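PDB 6NYR: Crov588 from Cafeteriavirus, which is of unknown function but folds into a circular leucine-rich repeat structure assembled from tandem FNIP repeats. Local coordinates for residues M1-T5 against K674-N679; I83-L89 against L104-Q110; L92-K97 against I112-P118. One frame throughout, in Å; residues are numbered along the deposited sequence.

Interaction 1 of 3, residues M1-T5 against K674-N679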
loop_
_atom_site.group_PDB
_atom_site.type_symbol
_atom_site.label_atom_id
_atom_site.label_comp_id
_atom_site.label_asym_id
_atom_site.label_seq_id
_atom_site.Cartn_x
_atom_site.Cartn_y
_atom_site.Cartn_z
ATOM N N MET A 1 -13.439 -17.434 3.874
ATOM C CA MET A 1 -12.991 -18.185 2.664
ATOM C C MET A 1 -14.136 -19.012 2.078
ATOM O O MET A 1 -14.034 -19.509 0.956
ATOM C CB MET A 1 -11.802 -19.086 3.007
ATOM C CG MET A 1 -11.124 -19.712 1.795
ATOM S SD MET A 1 -9.500 -20.397 2.181
ATOM C CE MET A 1 -8.906 -20.827 0.542
ATOM N N GLU A 2 -15.228 -19.169 2.847
ATOM C CA GLU A 2 -16.476 -19.750 2.330
ATOM C C GLU A 2 -17.613 -19.140 3.159
ATOM O O GLU A 2 -18.121 -19.735 4.113
ATOM C CB GLU A 2 -16.471 -21.274 2.430
ATOM C CG GLU A 2 -15.315 -21.953 1.715
ATOM C CD GLU A 2 -15.437 -23.466 1.731
ATOM O OE1 GLU A 2 -16.360 -23.980 2.396
ATOM O OE2 GLU A 2 -14.612 -24.144 1.084
ATOM N N LYS A 3 -18.025 -17.927 2.777
ATOM C CA LYS A 3 -19.008 -17.166 3.547
ATOM C C LYS A 3 -19.391 -15.863 2.859
ATOM O O LYS A 3 -18.882 -15.562 1.778
ATOM C CB LYS A 3 -18.406 -16.881 4.933
ATOM C CG LYS A 3 -19.328 -16.696 6.099
ATOM C CD LYS A 3 -18.444 -16.537 7.364
ATOM C CE LYS A 3 -17.389 -15.441 7.151
ATOM N NZ LYS A 3 -16.912 -14.770 8.381
ATOM N N TYR A 4 -20.295 -15.089 3.462
ATOM C CA TYR A 4 -20.463 -13.673 3.141
ATOM C C TYR A 4 -19.951 -12.887 4.352
ATOM O O TYR A 4 -19.816 -13.432 5.455
ATOM C CB TYR A 4 -21.909 -13.290 2.782
ATOM C CG TYR A 4 -22.863 -13.192 3.927
ATOM C CD1 TYR A 4 -22.909 -12.049 4.713
ATOM C CD2 TYR A 4 -23.747 -14.220 4.207
ATOM C CE1 TYR A 4 -23.785 -11.946 5.768
ATOM C CE2 TYR A 4 -24.634 -14.125 5.260
ATOM C CZ TYR A 4 -24.647 -12.984 6.037
ATOM O OH TYR A 4 -25.530 -12.880 7.088
ATOM N N THR A 5 -19.677 -11.593 4.158
ATOM C CA THR A 5 -19.153 -10.760 5.232
ATOM C C THR A 5 -19.741 -9.354 5.239
ATOM O O THR A 5 -19.917 -8.742 4.186
ATOM C CB THR A 5 -17.616 -10.646 5.133
ATOM O OG1 THR A 5 -17.274 -9.781 4.039
ATOM C CG2 THR A 5 -16.978 -12.011 4.903
ATOM N N LYS A 674 -20.095 -19.644 15.447
ATOM C CA LYS A 674 -20.063 -19.513 13.998
ATOM C C LYS A 674 -18.939 -20.371 13.439
ATOM O O LYS A 674 -17.845 -20.426 14.007
ATOM C CB LYS A 674 -19.886 -18.041 13.625
ATOM C CG LYS A 674 -19.607 -17.756 12.175
ATOM C CD LYS A 674 -18.213 -17.170 12.029
ATOM C CE LYS A 674 -18.049 -16.454 10.699
ATOM N NZ LYS A 674 -18.675 -15.103 10.736
ATOM N N ILE A 675 -19.217 -21.053 12.331
ATOM C CA ILE A 675 -18.265 -21.972 11.716
ATOM C C ILE A 675 -17.722 -21.330 10.447
ATOM O O ILE A 675 -18.489 -20.957 9.550
ATOM C CB ILE A 675 -18.905 -23.333 11.403
ATOM C CG1 ILE A 675 -19.299 -24.052 12.692
ATOM C CG2 ILE A 675 -17.943 -24.195 10.595
ATOM C CD1 ILE A 675 -20.320 -25.149 12.488
ATOM N N GLU A 676 -16.400 -21.203 10.378
ATOM C CA GLU A 676 -15.704 -20.694 9.203
ATOM C C GLU A 676 -14.977 -21.843 8.517
ATOM O O GLU A 676 -14.212 -22.568 9.160
ATOM C CB GLU A 676 -14.706 -19.600 9.592
ATOM C CG GLU A 676 -15.349 -18.267 9.931
ATOM C CD GLU A 676 -14.340 -17.209 10.343
ATOM O OE1 GLU A 676 -13.135 -17.398 10.079
ATOM O OE2 GLU A 676 -14.753 -16.194 10.943
ATOM N N TYR A 677 -15.202 -22.000 7.217
ATOM C CA TYR A 677 -14.540 -23.042 6.445
ATOM C C TYR A 677 -13.404 -22.437 5.627
ATOM O O TYR A 677 -13.444 -21.265 5.245
ATOM C CB TYR A 677 -15.520 -23.763 5.508
ATOM C CG TYR A 677 -16.638 -24.487 6.224
ATOM C CD1 TYR A 677 -16.364 -25.519 7.113
ATOM C CD2 TYR A 677 -17.970 -24.153 5.998
ATOM C CE1 TYR A 677 -17.381 -26.183 7.773
ATOM C CE2 TYR A 677 -18.993 -24.817 6.651
ATOM C CZ TYR A 677 -18.692 -25.831 7.535
ATOM O OH TYR A 677 -19.707 -26.492 8.184
ATOM N N PHE A 678 -12.378 -23.246 5.374
ATOM C CA PHE A 678 -11.318 -22.872 4.448
ATOM C C PHE A 678 -11.084 -24.000 3.452
ATOM O O PHE A 678 -11.506 -25.143 3.654
ATOM C CB PHE A 678 -9.997 -22.507 5.168
ATOM C CG PHE A 678 -9.386 -23.627 5.965
ATOM C CD1 PHE A 678 -8.528 -24.539 5.370
ATOM C CD2 PHE A 678 -9.646 -23.747 7.321
ATOM C CE1 PHE A 678 -7.960 -25.562 6.106
ATOM C CE2 PHE A 678 -9.081 -24.768 8.061
ATOM C CZ PHE A 678 -8.235 -25.672 7.453
ATOM N N ASN A 679 -10.424 -23.644 2.352
ATOM C CA ASN A 679 -10.135 -24.548 1.251
ATOM C C ASN A 679 -8.628 -24.800 1.159
ATOM O O ASN A 679 -7.821 -24.203 1.881
ATOM C CB ASN A 679 -10.628 -23.972 -0.076
ATOM C CG ASN A 679 -12.120 -24.098 -0.259
ATOM O OD1 ASN A 679 -12.823 -23.097 -0.390
ATOM N ND2 ASN A 679 -12.613 -25.328 -0.280
#
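Met1 lays its fully extended side chain along the end of the last strand, 674-678, with SD 3.7 Å from Phe678 CB and CE 3.6 Å from Asn679 CB. The same sulphur accepts a weak hydrogen bond from Asn679 N, N to SD 3.4 Å, nearly straight at the hydrogen. The chains run in opposite directions here: the CA atoms of Met1 and Phe678 are 5.3 Å apart, those of Glu2 and Tyr677 5.6 Å. Even so, they are held mainly by side chains.

Next along, Glu2 reaches over the strand, its OE1 resting 3.2 Å from Tyr677 CB, while OE2 lies 2.5 Å from Asn679 OD1 and 2.7 Å from Asn679 ND2. The Tyr677 ring itself leads away from the N-terminus and makes an edge-to-face pair with Tyr656, which Glu2 also touches. At the far end the chemistry turns to charge. Lys3 NZ forms a long salt bridge to Glu676 OE2 at 3.6 Å, yet it also sits 3.0 Å from Lys674 NZ, a close approach of two like charges beside the Glu676 carboxylate.

Strand 674-678 bonds through its backbone to strand 651-655 on its other flank, and residues 1-5 lead into strand 5-7, which pairs with strand 10-12. Strands 5-7 and 674-678 are the outermost strands of one long sheet, so the N-terminal residues and the last strand meet where the ring closes. That meeting is what distinguishes the closed ring of this circular leucine-rich repeat protein from the open horseshoe of classical ones.

Interaction 2 of 3, residues I83-L89 against L104-Q110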
loop_
_atom_site.group_PDB
_atom_site.type_symbol
_atom_site.label_atom_id
_atom_site.label_comp_id
_atom_site.label_asym_id
_atom_site.label_seq_id
_atom_site.Cartn_x
_atom_site.Cartn_y
_atom_site.Cartn_z
ATOM N N ILE A 83 -18.867 -7.387 -16.483
ATOM C CA ILE A 83 -18.328 -7.609 -17.820
ATOM C C ILE A 83 -19.273 -8.400 -18.710
ATOM O O ILE A 83 -19.263 -8.222 -19.935
ATOM C CB ILE A 83 -16.964 -8.313 -17.701
ATOM C CG1 ILE A 83 -16.245 -8.348 -19.051
ATOM C CG2 ILE A 83 -17.144 -9.745 -17.188
ATOM C CD1 ILE A 83 -15.670 -7.013 -19.462
ATOM N N TYR A 84 -20.087 -9.279 -18.140
ATOM C CA TYR A 84 -20.918 -10.175 -18.931
ATOM C C TYR A 84 -22.367 -9.712 -19.045
ATOM O O TYR A 84 -23.164 -10.381 -19.712
ATOM C CB TYR A 84 -20.868 -11.585 -18.326
ATOM C CG TYR A 84 -19.623 -12.385 -18.656
ATOM C CD1 TYR A 84 -19.188 -12.524 -19.973
ATOM C CD2 TYR A 84 -18.889 -13.008 -17.656
ATOM C CE1 TYR A 84 -18.055 -13.261 -20.281
ATOM C CE2 TYR A 84 -17.749 -13.747 -17.958
ATOM C CZ TYR A 84 -17.341 -13.868 -19.267
ATOM O OH TYR A 84 -16.215 -14.602 -19.562
ATOM N N LYS A 85 -22.722 -8.582 -18.439
ATOM C CA LYS A 85 -24.110 -8.140 -18.403
ATOM C C LYS A 85 -24.478 -7.376 -19.669
ATOM O O LYS A 85 -23.767 -6.454 -20.082
ATOM C CB LYS A 85 -24.347 -7.261 -17.176
ATOM C CG LYS A 85 -25.765 -6.718 -17.039
ATOM C CD LYS A 85 -26.786 -7.839 -16.875
ATOM C CE LYS A 85 -28.171 -7.285 -16.547
ATOM N NZ LYS A 85 -29.083 -7.239 -17.727
ATOM N N ASN A 86 -25.592 -7.766 -20.279
ATOM C CA ASN A 86 -26.193 -7.067 -21.406
ATOM C C ASN A 86 -27.443 -6.330 -20.939
ATOM O O ASN A 86 -27.919 -6.514 -19.816
ATOM C CB ASN A 86 -26.540 -8.056 -22.526
ATOM C CG ASN A 86 -26.639 -7.392 -23.886
ATOM O OD1 ASN A 86 -26.760 -6.172 -23.992
ATOM N ND2 ASN A 86 -26.588 -8.200 -24.939
ATOM N N HIS A 87 -27.977 -5.482 -21.817
ATOM C CA HIS A 87 -29.244 -4.822 -21.555
ATOM C C HIS A 87 -30.064 -4.751 -22.837
ATOM O O HIS A 87 -29.529 -4.587 -23.936
ATOM C CB HIS A 87 -29.072 -3.385 -21.017
ATOM C CG HIS A 87 -28.313 -3.302 -19.731
ATOM N ND1 HIS A 87 -28.848 -3.692 -18.521
ATOM C CD2 HIS A 87 -27.061 -2.861 -19.464
ATOM C CE1 HIS A 87 -27.953 -3.507 -17.567
ATOM N NE2 HIS A 87 -26.861 -3.002 -18.112
ATOM N N SER A 88 -31.382 -4.863 -22.680
ATOM C CA SER A 88 -32.331 -4.393 -23.679
ATOM C C SER A 88 -32.757 -2.975 -23.304
ATOM O O SER A 88 -32.636 -2.557 -22.149
ATOM C CB SER A 88 -33.554 -5.304 -23.765
ATOM O OG SER A 88 -34.495 -4.985 -22.760
ATOM N N LEU A 89 -33.239 -2.223 -24.296
ATOM C CA LEU A 89 -33.708 -0.872 -24.006
ATOM C C LEU A 89 -34.914 -0.883 -23.079
ATOM O O LEU A 89 -35.066 0.036 -22.267
ATOM C CB LEU A 89 -34.025 -0.137 -25.306
ATOM C CG LEU A 89 -32.867 -0.111 -26.313
ATOM C CD1 LEU A 89 -33.312 0.446 -27.651
ATOM C CD2 LEU A 89 -31.700 0.684 -25.747
ATOM N N LEU A 104 -23.443 0.822 -16.897
ATOM C CA LEU A 104 -24.048 -0.187 -17.749
ATOM C C LEU A 104 -23.139 -1.407 -17.877
ATOM O O LEU A 104 -21.920 -1.333 -17.693
ATOM C CB LEU A 104 -24.322 0.393 -19.134
ATOM C CG LEU A 104 -25.294 1.570 -19.170
ATOM C CD1 LEU A 104 -25.278 2.250 -20.528
ATOM C CD2 LEU A 104 -26.695 1.097 -18.813
ATOM N N GLY A 105 -23.757 -2.548 -18.176
ATOM C CA GLY A 105 -22.984 -3.737 -18.480
ATOM C C GLY A 105 -22.107 -3.541 -19.703
ATOM O O GLY A 105 -22.386 -2.714 -20.572
ATOM N N ASP A 106 -21.028 -4.318 -19.766
ATOM C CA ASP A 106 -20.037 -4.136 -20.816
ATOM C C ASP A 106 -20.459 -4.728 -22.153
ATOM O O ASP A 106 -19.873 -4.367 -23.179
ATOM C CB ASP A 106 -18.704 -4.750 -20.379
ATOM C CG ASP A 106 -18.065 -3.991 -19.230
ATOM O OD1 ASP A 106 -18.233 -2.755 -19.159
ATOM O OD2 ASP A 106 -17.402 -4.633 -18.390
ATOM N N VAL A 107 -21.447 -5.622 -22.174
ATOM C CA VAL A 107 -21.922 -6.133 -23.454
ATOM C C VAL A 107 -22.805 -5.108 -24.165
ATOM O O VAL A 107 -22.805 -5.041 -25.400
ATOM C CB VAL A 107 -22.686 -7.453 -23.272
ATOM C CG1 VAL A 107 -23.254 -7.933 -24.608
ATOM C CG2 VAL A 107 -21.794 -8.519 -22.658
ATOM N N PHE A 108 -23.553 -4.305 -23.413
ATOM C CA PHE A 108 -24.544 -3.428 -24.014
ATOM C C PHE A 108 -23.923 -2.582 -25.115
ATOM O O PHE A 108 -22.889 -1.942 -24.921
ATOM C CB PHE A 108 -25.159 -2.522 -22.954
ATOM C CG PHE A 108 -26.218 -1.611 -23.491
ATOM C CD1 PHE A 108 -27.449 -2.118 -23.871
ATOM C CD2 PHE A 108 -25.990 -0.254 -23.623
ATOM C CE1 PHE A 108 -28.434 -1.291 -24.361
ATOM C CE2 PHE A 108 -26.972 0.580 -24.115
ATOM C CZ PHE A 108 -28.197 0.061 -24.487
ATOM N N ASN A 109 -24.580 -2.565 -26.269
ATOM C CA ASN A 109 -24.070 -1.837 -27.420
ATOM C C ASN A 109 -25.204 -1.568 -28.399
ATOM O O ASN A 109 -25.130 -1.960 -29.567
ATOM C CB ASN A 109 -22.945 -2.626 -28.089
ATOM C CG ASN A 109 -22.249 -1.829 -29.163
ATOM O OD1 ASN A 109 -22.327 -0.601 -29.185
ATOM N ND2 ASN A 109 -21.575 -2.518 -30.067
ATOM N N GLN A 110 -26.251 -0.898 -27.924
ATOM C CA GLN A 110 -27.382 -0.504 -28.751
ATOM C C GLN A 110 -27.627 0.986 -28.569
ATOM O O GLN A 110 -27.358 1.550 -27.504
ATOM C CB GLN A 110 -28.655 -1.268 -28.397
ATOM C CG GLN A 110 -28.589 -2.756 -28.623
ATOM C CD GLN A 110 -29.750 -3.477 -27.965
ATOM O OE1 GLN A 110 -30.913 -3.250 -28.297
ATOM N NE2 GLN A 110 -29.434 -4.342 -27.010
#
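Leu104 starts the second segment against the imidazole of His87, with the CD2 atoms of Leu104 and His87 4.0 Å apart. Gly105 then presents its backbone to the first segment: Gly105 N donates to His87 NE2 at 3.1 Å, nearly in line, and Gly105 CA makes a CA-H...O contact with Lys85 O at 3.2 Å. A CB at this position would run into that carbonyl, so the absence of a side chain is what lets the loops come so close. Asp106 turns toward Ile83, whose CD1 lies 3.1 Å from Asp106 OD2, but its other oxygen is engaged by Lys103 and by the backbone N of Glu128. At Val107 the backbone takes over again, Val107 N donating to Lys85 O at 3.2 Å, while Val107 CG1 packs 3.4 Å from Asn86 ND2. Phe108 receives the edge of the His87 ring on its face, an offset edge-to-face pair with centroids 5.9 Å apart; the rim of the Phe108 ring meets Leu89, CZ to CD2 at 3.8 Å. Gln110 closes the segment beside His87 and Leu89.

Both loops follow parallel strands, 78-80 and 101-103, in successive turns of the leucine-rich repeat solenoid, here of the FNIP type. The first runs on into helix 89-93, whose Leu92 packs against His87, Leu104 and Phe108, while Leu104 and Asp106 bond by backbone onward to the turn carrying strand 123-125.

Interaction 3 of 3, residues L92-K97 against I112-P118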
loop_
_atom_site.group_PDB
_atom_site.type_symbol
_atom_site.label_atom_id
_atom_site.label_comp_id
_atom_site.label_asym_id
_atom_site.label_seq_id
_atom_site.Cartn_x
_atom_site.Cartn_y
_atom_site.Cartn_z
ATOM N N LEU A 92 -33.585 -0.853 -19.596
ATOM C CA LEU A 92 -33.137 0.464 -19.156
ATOM C C LEU A 92 -34.324 1.368 -18.852
ATOM O O LEU A 92 -34.289 2.162 -17.903
ATOM C CB LEU A 92 -32.243 1.095 -20.220
ATOM C CG LEU A 92 -31.009 0.286 -20.619
ATOM C CD1 LEU A 92 -30.160 1.079 -21.607
ATOM C CD2 LEU A 92 -30.207 -0.123 -19.392
ATOM N N GLN A 93 -35.381 1.263 -19.658
ATOM C CA GLN A 93 -36.597 2.030 -19.427
ATOM C C GLN A 93 -37.285 1.606 -18.137
ATOM O O GLN A 93 -38.017 2.400 -17.534
ATOM C CB GLN A 93 -37.520 1.828 -20.627
ATOM C CG GLN A 93 -38.450 2.956 -20.962
ATOM C CD GLN A 93 -38.919 2.865 -22.409
ATOM O OE1 GLN A 93 -38.366 2.102 -23.205
ATOM N NE2 GLN A 93 -39.938 3.641 -22.753
ATOM N N ASN A 94 -37.048 0.376 -17.692
ATOM C CA ASN A 94 -37.614 -0.126 -16.450
ATOM C C ASN A 94 -36.740 0.145 -15.234
ATOM O O ASN A 94 -37.138 -0.207 -14.121
ATOM C CB ASN A 94 -37.872 -1.634 -16.568
ATOM C CG ASN A 94 -39.045 -1.951 -17.476
ATOM O OD1 ASN A 94 -39.908 -1.104 -17.713
ATOM N ND2 ASN A 94 -39.083 -3.176 -17.992
ATOM N N LEU A 95 -35.569 0.753 -15.411
ATOM C CA LEU A 95 -34.782 1.183 -14.265
ATOM C C LEU A 95 -35.607 2.137 -13.400
ATOM O O LEU A 95 -36.407 2.925 -13.917
ATOM C CB LEU A 95 -33.496 1.870 -14.718
ATOM C CG LEU A 95 -32.429 0.986 -15.365
ATOM C CD1 LEU A 95 -31.291 1.842 -15.916
ATOM C CD2 LEU A 95 -31.890 -0.047 -14.388
ATOM N N PRO A 96 -35.444 2.078 -12.080
ATOM C CA PRO A 96 -36.264 2.921 -11.204
ATOM C C PRO A 96 -35.875 4.389 -11.292
ATOM O O PRO A 96 -34.706 4.750 -11.462
ATOM C CB PRO A 96 -35.986 2.358 -9.802
ATOM C CG PRO A 96 -34.611 1.763 -9.909
ATOM C CD PRO A 96 -34.491 1.237 -11.327
ATOM N N LYS A 97 -36.893 5.248 -11.170
ATOM C CA LYS A 97 -36.691 6.689 -11.257
ATOM C C LYS A 97 -35.916 7.249 -10.069
ATOM O O LYS A 97 -35.595 8.444 -10.071
ATOM C CB LYS A 97 -38.036 7.407 -11.377
ATOM C CG LYS A 97 -38.782 7.126 -12.682
ATOM C CD LYS A 97 -37.937 7.413 -13.927
ATOM C CE LYS A 97 -37.127 6.191 -14.355
ATOM N NZ LYS A 97 -36.884 6.156 -15.835
ATOM N N ILE A 112 -29.044 4.230 -27.566
ATOM C CA ILE A 112 -29.975 4.743 -26.565
ATOM C C ILE A 112 -30.617 6.007 -27.127
ATOM O O ILE A 112 -29.917 6.956 -27.492
ATOM C CB ILE A 112 -29.275 5.037 -25.231
ATOM C CG1 ILE A 112 -28.718 3.753 -24.622
ATOM C CG2 ILE A 112 -30.240 5.734 -24.270
ATOM C CD1 ILE A 112 -27.878 3.985 -23.382
ATOM N N VAL A 113 -31.947 6.031 -27.171
ATOM C CA VAL A 113 -32.670 7.192 -27.672
ATOM C C VAL A 113 -33.300 7.979 -26.530
ATOM O O VAL A 113 -33.089 7.667 -25.354
ATOM C CB VAL A 113 -33.738 6.775 -28.701
ATOM C CG1 VAL A 113 -33.078 6.318 -29.997
ATOM C CG2 VAL A 113 -34.616 5.661 -28.145
ATOM N N GLU A 114 -34.055 9.019 -26.878
ATOM C CA GLU A 114 -34.634 9.916 -25.890
ATOM C C GLU A 114 -35.554 9.174 -24.930
ATOM O O GLU A 114 -36.226 8.206 -25.293
ATOM C CB GLU A 114 -35.413 11.025 -26.604
ATOM C CG GLU A 114 -35.970 12.108 -25.705
ATOM C CD GLU A 114 -36.528 13.281 -26.493
ATOM O OE1 GLU A 114 -36.471 13.244 -27.742
ATOM O OE2 GLU A 114 -37.020 14.240 -25.863
ATOM N N ASN A 115 -35.566 9.644 -23.682
ATOM C CA ASN A 115 -36.495 9.166 -22.659
ATOM C C ASN A 115 -36.311 7.680 -22.371
ATOM O O ASN A 115 -37.282 6.928 -22.248
ATOM C CB ASN A 115 -37.947 9.448 -23.056
ATOM C CG ASN A 115 -38.300 10.918 -22.981
ATOM O OD1 ASN A 115 -38.682 11.528 -23.979
ATOM N ND2 ASN A 115 -38.178 11.495 -21.792
ATOM N N VAL A 116 -35.061 7.250 -22.258
ATOM C CA VAL A 116 -34.733 5.888 -21.844
ATOM C C VAL A 116 -34.002 5.881 -20.502
ATOM O O VAL A 116 -34.482 5.299 -19.527
ATOM C CB VAL A 116 -33.918 5.154 -22.933
ATOM C CG1 VAL A 116 -33.602 3.731 -22.493
ATOM C CG2 VAL A 116 -34.676 5.156 -24.253
ATOM N N LEU A 117 -32.844 6.539 -20.427
ATOM C CA LEU A 117 -32.089 6.581 -19.181
ATOM C C LEU A 117 -32.882 7.329 -18.107
ATOM O O LEU A 117 -33.586 8.302 -18.413
ATOM C CB LEU A 117 -30.744 7.257 -19.406
ATOM C CG LEU A 117 -29.493 6.419 -19.671
ATOM C CD1 LEU A 117 -29.740 4.928 -19.731
ATOM C CD2 LEU A 117 -28.807 6.894 -20.971
ATOM N N PRO A 118 -32.774 6.916 -16.844
ATOM C CA PRO A 118 -33.485 7.621 -15.767
ATOM C C PRO A 118 -33.219 9.119 -15.792
ATOM O O PRO A 118 -32.076 9.566 -15.902
ATOM C CB PRO A 118 -32.935 6.966 -14.495
ATOM C CG PRO A 118 -32.557 5.572 -14.931
ATOM C CD PRO A 118 -32.075 5.705 -16.363
#
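Leu92, at the end of helix 89-93, is the main bump: it points at the loop 112-118 and fits the hollow lined there by Ile112, Val116 and Leu117. Its CB lies 3.7 Å from Val116 CG1, while its CD1 reaches Ile112 CD1 at 4.1 Å and Leu117 CD1 at 4.3 Å. Asn115, with positive phi, lies in the bend that brings the loop back, so that Ile112 and Val116 can both reach the same leucine. Here two consecutive turns of the leucine-rich repeat solenoid stack on its outer side, away from the parallel strands that line the ring, and each turn contributes a Leu-Pro pair, Leu95-Pro96 and Leu117-Pro118. Past the helix, the chain turns, Leu95 N bonding to Leu92 O at 3.1 Å, and a bump from the other loop fits in: the Pro118 ring sits against Leu95, CG to CB at 3.8 Å, and its CB faces Pro96 O at 4.2 Å. Lys97 curls back over this proline, bringing NZ to 3.7 Å from Pro118 CA.

How the interactions relate
Interactions 2 and 3 are two levels of the same stacking between neighbouring repeat turns, with centres 14 Å apart and joined through Leu92, whose CD1 is 3.6 Å from Phe108 CZ. Interaction 2, partly buried just past the strands, mixes one backbone-to-backbone hydrogen bond and one to a histidine side chain with aromatic packing; interaction 3, buried farther out, is almost wholly apolar. Interaction 1 stands apart: its nearest atoms are about 20 Å from interaction 2 and about 23 Å from interaction 3. It is a surface contact without a buried residue, relying on charge, a weak sulphur hydrogen bond and modest packing. It joins the chain's two ends, whereas the other pair unites adjacent turns.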